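Long-range contact in malyl-CoA lyase/beta-methylmalyl-CoA lyase (Methylobacterium extorquens, PDB 5UGR), which belongs to the HpcH/HpaI aldolase/citrate lyase family of TIM-barrel lyases and holds a magnesium ion: residues Val93-Val107 with Lys127-Thr141. Residues are numbered along the deposited sequence; the frame is centred on the assembly and turned at random.
Sequences VEACPRLDMILIPKV and KKREKKIGFEVLIET. With MG (magnesium ion), chain B.
The ammonium nitrogen K131 NZ is gripped from several sides: it bonds P97 O at 2.9 Å, in the plane of that carbonyl, reaches L99 O weakly, and forms a salt bridge with D100 OD1 at 2.8 Å, meeting this oxygen from above the carboxylate plane. R98 binds the other oxygen, D100 OD2, so the aspartate links two cations. This cluster lies at the N-terminal ends of the two strands of a beta-alpha-beta unit of the TIM barrel, in which strands 101-104 and 134-139 run parallel, 22° apart, joined through helix 110-127. The pairing follows from alternating backbone bonds: G134 N to D100 O, I102 N to G134 O, E136 N to I102 O, I104 N to E136 O and L138 N to I104 O, the last with an N-H...O angle of 173°.

Before the strands, in the conformer described here, one of two modelled, R129 turns both end nitrogens to V93 O, NH2 at 3.0 Å, with the acceptor 5° out of the guanidinium plane; P97 lies over one face of that group and K127 CB over the other. Beside it, I133 CD1 meets V93 CG1 tip to tip at 3.8 Å, and I133 CG2, anti to its own backbone nitrogen, packs against CG1 of I102. On the helix-facing side of the sheet, I104 CD1 sits over the face of the F135 ring, 4.2 Å from its centroid, a CH-pi contact. Inside the barrel, L103 CD1 lies against the extended side chain of E136, whose OE2 bonds S162, and against L138.

At the C-terminal strand ends lies the magnesium site, completed by D45, D167 and three waters. E140 divides its carboxylate: OE1 binds magnesium at 2.0 Å, while OE2 accepts K106 N at 2.8 Å on its anti side, the donor tilted well out of the carboxylate plane.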
loop_
_atom_site.group_PDB
_atom_site.type_symbol
_atom_site.label_atom_id
_atom_site.label_comp_id
_atom_site.label_asym_id
_atom_site.label_seq_id
_atom_site.Cartn_x
_atom_site.Cartn_y
_atom_site.Cartn_z
ATOM N N VAL A 93 -3.540 14.347 31.816
ATOM C CA VAL A 93 -4.862 14.376 31.247
ATOM C C VAL A 93 -5.907 14.062 32.342
ATOM O O VAL A 93 -6.992 14.696 32.376
ATOM C CB VAL A 93 -5.016 13.479 29.993
ATOM C CG1 VAL A 93 -6.424 13.496 29.442
ATOM C CG2 VAL A 93 -4.021 13.906 28.907
ATOM N N GLU A 94 -5.590 13.169 33.264
ATOM C CA GLU A 94 -6.551 12.884 34.351
ATOM C C GLU A 94 -6.829 14.116 35.188
ATOM O O GLU A 94 -7.977 14.350 35.550
ATOM C CB GLU A 94 -6.056 11.729 35.228
ATOM C CG GLU A 94 -6.261 10.348 34.631
ATOM C CD GLU A 94 -5.853 9.210 35.558
ATOM O OE1 GLU A 94 -5.327 9.451 36.670
ATOM O OE2 GLU A 94 -6.118 8.046 35.159
ATOM N N ALA A 95 -5.769 14.888 35.486
ATOM C CA ALA A 95 -5.843 15.966 36.497
ATOM C C ALA A 95 -6.212 17.335 35.980
ATOM O O ALA A 95 -6.544 18.201 36.786
ATOM C CB ALA A 95 -4.547 16.039 37.267
ATOM N N CYS A 96 -6.112 17.547 34.652
ATOM C CA CYS A 96 -6.047 18.929 34.149
ATOM C C CYS A 96 -7.020 19.184 33.012
ATOM O O CYS A 96 -6.636 19.166 31.829
ATOM C CB CYS A 96 -4.632 19.287 33.726
ATOM S SG CYS A 96 -3.342 19.066 34.953
ATOM N N PRO A 97 -8.299 19.452 33.330
ATOM C CA PRO A 97 -9.283 19.837 32.301
ATOM C C PRO A 97 -8.836 21.044 31.430
ATOM O O PRO A 97 -9.295 21.160 30.297
ATOM C CB PRO A 97 -10.532 20.235 33.120
ATOM C CG PRO A 97 -10.346 19.635 34.443
ATOM C CD PRO A 97 -8.909 19.356 34.671
ATOM N N ARG A 98 -8.022 21.951 31.961
ATOM C CA ARG A 98 -7.568 23.138 31.209
ATOM C C ARG A 98 -6.746 22.801 29.979
ATOM O O ARG A 98 -6.669 23.574 29.050
ATOM C CB ARG A 98 -6.835 24.129 32.118
ATOM C CG ARG A 98 -6.339 25.418 31.460
ATOM C CD ARG A 98 -7.497 26.212 30.927
ATOM N NE ARG A 98 -7.142 27.419 30.214
ATOM C CZ ARG A 98 -6.761 27.421 28.924
ATOM N NH1 ARG A 98 -6.585 26.267 28.270
ATOM N NH2 ARG A 98 -6.511 28.579 28.311
ATOM N N LEU A 99 -6.087 21.646 29.995
ATOM C CA LEU A 99 -5.267 21.254 28.848
ATOM C C LEU A 99 -6.115 21.214 27.586
ATOM O O LEU A 99 -7.176 20.587 27.549
ATOM C CB LEU A 99 -4.624 19.901 29.123
ATOM C CG LEU A 99 -3.586 19.475 28.102
ATOM C CD1 LEU A 99 -2.365 20.367 28.066
ATOM C CD2 LEU A 99 -3.222 18.002 28.311
ATOM N N ASP A 100 -5.560 21.830 26.519
ATOM C CA ASP A 100 -6.199 21.823 25.225
ATOM C C ASP A 100 -5.613 20.791 24.226
ATOM O O ASP A 100 -6.367 20.210 23.415
ATOM C CB ASP A 100 -6.127 23.198 24.573
ATOM C CG ASP A 100 -6.854 24.283 25.387
ATOM O OD1 ASP A 100 -8.057 24.052 25.713
ATOM O OD2 ASP A 100 -6.201 25.318 25.653
ATOM N N MET A 101 -4.285 20.613 24.280
ATOM C CA MET A 101 -3.615 19.838 23.247
ATOM C C MET A 101 -2.403 19.119 23.796
ATOM O O MET A 101 -1.851 19.502 24.832
ATOM C CB MET A 101 -3.157 20.751 22.101
ATOM C CG MET A 101 -4.324 21.413 21.311
ATOM S SD MET A 101 -3.756 22.309 19.846
ATOM C CE MET A 101 -3.293 20.896 18.828
ATOM N N ILE A 102 -1.999 18.087 23.057
ATOM C CA ILE A 102 -0.734 17.384 23.319
ATOM C C ILE A 102 0.164 17.496 22.078
ATOM O O ILE A 102 -0.333 17.296 20.946
ATOM C CB ILE A 102 -1.000 15.896 23.647
ATOM C CG1 ILE A 102 -1.687 15.776 25.017
ATOM C CG2 ILE A 102 0.289 15.086 23.618
ATOM C CD1 ILE A 102 -2.209 14.400 25.365
ATOM N N LEU A 103 1.397 17.907 22.319
ATOM C CA LEU A 103 2.462 17.975 21.319
ATOM C C LEU A 103 3.291 16.675 21.469
ATOM O O LEU A 103 3.922 16.421 22.504
ATOM C CB LEU A 103 3.317 19.230 21.484
ATOM C CG LEU A 103 4.609 19.329 20.690
ATOM C CD1 LEU A 103 4.355 19.092 19.199
ATOM C CD2 LEU A 103 5.236 20.695 20.911
ATOM N N ILE A 104 3.232 15.845 20.420
ATOM C CA ILE A 104 3.860 14.539 20.415
ATOM C C ILE A 104 5.219 14.729 19.698
ATOM O O ILE A 104 5.254 15.139 18.531
ATOM C CB ILE A 104 3.060 13.479 19.658
ATOM C CG1 ILE A 104 1.615 13.409 20.147
ATOM C CG2 ILE A 104 3.727 12.116 19.780
ATOM C CD1 ILE A 104 0.694 12.580 19.259
ATOM N N PRO A 105 6.339 14.435 20.363
ATOM C CA PRO A 105 7.665 14.643 19.791
ATOM C C PRO A 105 8.141 13.480 18.911
ATOM O O PRO A 105 7.670 12.330 19.064
ATOM C CB PRO A 105 8.556 14.787 21.045
ATOM C CG PRO A 105 7.921 13.791 21.988
ATOM C CD PRO A 105 6.440 13.953 21.768
ATOM N N LYS A 106 9.044 13.834 17.981
ATOM C CA LYS A 106 9.818 12.813 17.279
ATOM C C LYS A 106 8.964 11.837 16.505
ATOM O O LYS A 106 9.277 10.669 16.359
ATOM C CB LYS A 106 10.795 12.074 18.191
ATOM C CG LYS A 106 11.658 12.976 19.026
ATOM C CD LYS A 106 12.603 12.244 19.934
ATOM C CE LYS A 106 12.004 11.073 20.718
ATOM N NZ LYS A 106 12.985 10.552 21.750
ATOM N N VAL A 107 7.825 12.303 15.994
ATOM C CA VAL A 107 6.886 11.335 15.379
ATOM C C VAL A 107 7.510 10.757 14.093
ATOM O O VAL A 107 8.067 11.488 13.267
ATOM C CB VAL A 107 5.513 11.988 15.068
ATOM C CG1 VAL A 107 4.571 11.044 14.316
ATOM C CG2 VAL A 107 4.872 12.436 16.376
ATOM N N LYS A 127 -12.928 10.217 32.343
ATOM C CA LYS A 127 -13.147 11.468 33.041
ATOM C C LYS A 127 -14.439 12.167 32.606
ATOM O O LYS A 127 -14.817 13.179 33.188
ATOM C CB LYS A 127 -11.961 12.449 32.924
ATOM C CG LYS A 127 -10.643 11.962 33.555
ATOM C CD LYS A 127 -10.708 11.577 35.034
ATOM C CE LYS A 127 -10.978 12.782 35.861
ATOM N NZ LYS A 127 -10.952 12.309 37.276
ATOM N N LYS A 128 -15.079 11.641 31.575
ATOM C CA LYS A 128 -16.344 12.193 31.096
ATOM C C LYS A 128 -16.273 13.684 30.706
ATOM O O LYS A 128 -17.213 14.397 30.835
ATOM C CB LYS A 128 -17.478 11.899 32.074
ATOM C CG LYS A 128 -17.679 10.406 32.370
ATOM C CD LYS A 128 -18.719 10.227 33.473
ATOM C CE LYS A 128 -19.168 8.765 33.553
ATOM N NZ LYS A 128 -20.107 8.490 34.686
ATOM N N ARG A 129 -15.224 13.909 29.920
ATOM C CA ARG A 129 -14.766 15.189 29.449
ATOM C C ARG A 129 -15.683 15.833 28.368
ATOM O O ARG A 129 -16.040 15.106 27.446
ATOM C CB ARG A 129 -13.396 14.876 28.886
ATOM C CG ARG A 129 -12.403 14.591 29.887
ATOM C CD ARG A 129 -12.156 15.996 30.402
ATOM N NE ARG A 129 -11.558 16.010 31.700
ATOM C CZ ARG A 129 -10.272 15.733 31.910
ATOM N NH1 ARG A 129 -9.811 15.748 33.134
ATOM N NH2 ARG A 129 -9.472 15.393 30.861
ATOM N N GLU A 130 -16.085 17.136 28.422
ATOM C CA GLU A 130 -16.753 17.672 27.206
ATOM C C GLU A 130 -15.718 17.950 26.143
ATOM O O GLU A 130 -15.905 17.620 24.996
ATOM C CB GLU A 130 -17.449 18.988 27.523
ATOM C CG GLU A 130 -18.321 19.498 26.381
ATOM C CD GLU A 130 -19.809 19.365 26.690
ATOM O OE1 GLU A 130 -20.210 18.410 27.415
ATOM O OE2 GLU A 130 -20.570 20.222 26.208
ATOM N N LYS A 131 -14.645 18.624 26.547
ATOM C CA LYS A 131 -13.607 19.072 25.617
ATOM C C LYS A 131 -12.871 17.827 25.105
ATOM O O LYS A 131 -12.606 16.915 25.884
ATOM C CB LYS A 131 -12.618 20.015 26.319
ATOM C CG LYS A 131 -11.471 20.541 25.419
ATOM C CD LYS A 131 -10.214 20.914 26.227
ATOM C CE LYS A 131 -10.472 22.072 27.100
ATOM N NZ LYS A 131 -9.319 22.679 27.774
ATOM N N LYS A 132 -12.525 17.813 23.824
ATOM C CA LYS A 132 -11.631 16.778 23.263
ATOM C C LYS A 132 -10.270 17.417 22.994
ATOM O O LYS A 132 -10.155 18.435 22.284
ATOM C CB LYS A 132 -12.235 16.172 21.978
ATOM C CG LYS A 132 -13.524 15.269 22.155
ATOM C CD LYS A 132 -13.781 14.326 20.945
ATOM C CE LYS A 132 -14.043 12.805 21.231
ATOM N NZ LYS A 132 -12.913 11.719 21.090
ATOM N N ILE A 133 -9.229 16.783 23.496
ATOM C CA ILE A 133 -7.847 17.261 23.264
ATOM C C ILE A 133 -7.482 17.128 21.778
ATOM O O ILE A 133 -7.830 16.138 21.116
ATOM C CB ILE A 133 -6.879 16.450 24.150
ATOM C CG1 ILE A 133 -6.923 16.996 25.585
ATOM C CG2 ILE A 133 -5.451 16.367 23.595
ATOM C CD1 ILE A 133 -6.290 16.037 26.589
ATOM N N GLY A 134 -6.758 18.121 21.267
ATOM C CA GLY A 134 -6.190 18.054 19.918
ATOM C C GLY A 134 -4.726 17.679 19.986
ATOM O O GLY A 134 -4.083 17.875 20.999
ATOM N N PHE A 135 -4.187 17.272 18.844
ATOM C CA PHE A 135 -2.788 16.916 18.730
ATOM C C PHE A 135 -2.021 17.870 17.796
ATOM O O PHE A 135 -2.510 18.286 16.698
ATOM C CB PHE A 135 -2.579 15.506 18.206
ATOM C CG PHE A 135 -3.046 14.378 19.100
ATOM C CD1 PHE A 135 -3.211 14.520 20.479
ATOM C CD2 PHE A 135 -3.194 13.122 18.579
ATOM C CE1 PHE A 135 -3.546 13.441 21.268
ATOM C CE2 PHE A 135 -3.516 12.034 19.385
ATOM C CZ PHE A 135 -3.710 12.207 20.752
ATOM N N GLU A 136 -0.783 18.125 18.172
ATOM C CA GLU A 136 0.224 18.698 17.281
ATOM C C GLU A 136 1.346 17.647 17.246
ATOM O O GLU A 136 1.658 17.014 18.245
ATOM C CB GLU A 136 0.776 20.022 17.820
ATOM C CG GLU A 136 1.855 20.682 16.971
ATOM C CD GLU A 136 2.282 22.044 17.605
ATOM O OE1 GLU A 136 1.352 22.863 17.881
ATOM O OE2 GLU A 136 3.527 22.223 17.838
ATOM N N VAL A 137 1.948 17.457 16.068
ATOM C CA VAL A 137 3.095 16.563 15.928
ATOM C C VAL A 137 4.326 17.329 15.560
ATOM O O VAL A 137 4.292 18.246 14.754
ATOM C CB VAL A 137 2.818 15.434 14.934
ATOM C CG1 VAL A 137 1.739 14.495 15.419
ATOM C CG2 VAL A 137 2.605 15.933 13.603
ATOM N N LEU A 138 5.432 16.933 16.152
ATOM C CA LEU A 138 6.745 17.428 15.764
ATOM C C LEU A 138 7.356 16.527 14.704
ATOM O O LEU A 138 7.491 15.289 14.924
ATOM C CB LEU A 138 7.661 17.488 16.985
ATOM C CG LEU A 138 7.909 18.870 17.543
ATOM C CD1 LEU A 138 8.250 18.833 19.015
ATOM C CD2 LEU A 138 8.954 19.597 16.744
ATOM N N ILE A 139 7.678 17.133 13.558
ATOM C CA ILE A 139 8.455 16.480 12.493
ATOM C C ILE A 139 9.866 17.017 12.696
ATOM O O ILE A 139 10.185 18.186 12.353
ATOM C CB ILE A 139 7.859 16.792 11.116
ATOM C CG1 ILE A 139 6.391 16.388 11.032
ATOM C CG2 ILE A 139 8.703 16.113 10.031
ATOM C CD1 ILE A 139 6.107 14.946 11.185
ATOM N N GLU A 140 10.694 16.187 13.334
ATOM C CA GLU A 140 12.005 16.631 13.844
ATOM C C GLU A 140 13.050 15.536 13.659
ATOM O O GLU A 140 14.091 15.577 14.299
ATOM C CB GLU A 140 11.917 17.067 15.302
ATOM C CG GLU A 140 11.504 15.970 16.280
ATOM C CD GLU A 140 11.506 16.404 17.740
ATOM O OE1 GLU A 140 12.556 16.958 18.134
ATOM O OE2 GLU A 140 10.503 16.162 18.429
ATOM N N THR A 141 12.742 14.577 12.771
ATOM C CA THR A 141 13.672 13.512 12.464
ATOM C C THR A 141 13.536 13.211 10.975
ATOM O O THR A 141 12.487 13.524 10.343
ATOM C CB THR A 141 13.357 12.204 13.236
ATOM O OG1 THR A 141 12.060 11.716 12.851
ATOM C CG2 THR A 141 13.429 12.387 14.735
HETATM MG MG MG B . 13.189 17.642 19.918
HETATM O O HOH W 1 -8.969 20.888 22.765
HETATM O O HOH W 2 11.125 9.798 14.304
HETATM O O HOH W 3 9.990 13.477 13.792
HETATM O O HOH W 4 11.265 17.560 20.640
HETATM O O HOH W 5 12.865 19.594 19.304
HETATM O O HOH W 6 13.516 15.709 20.734
#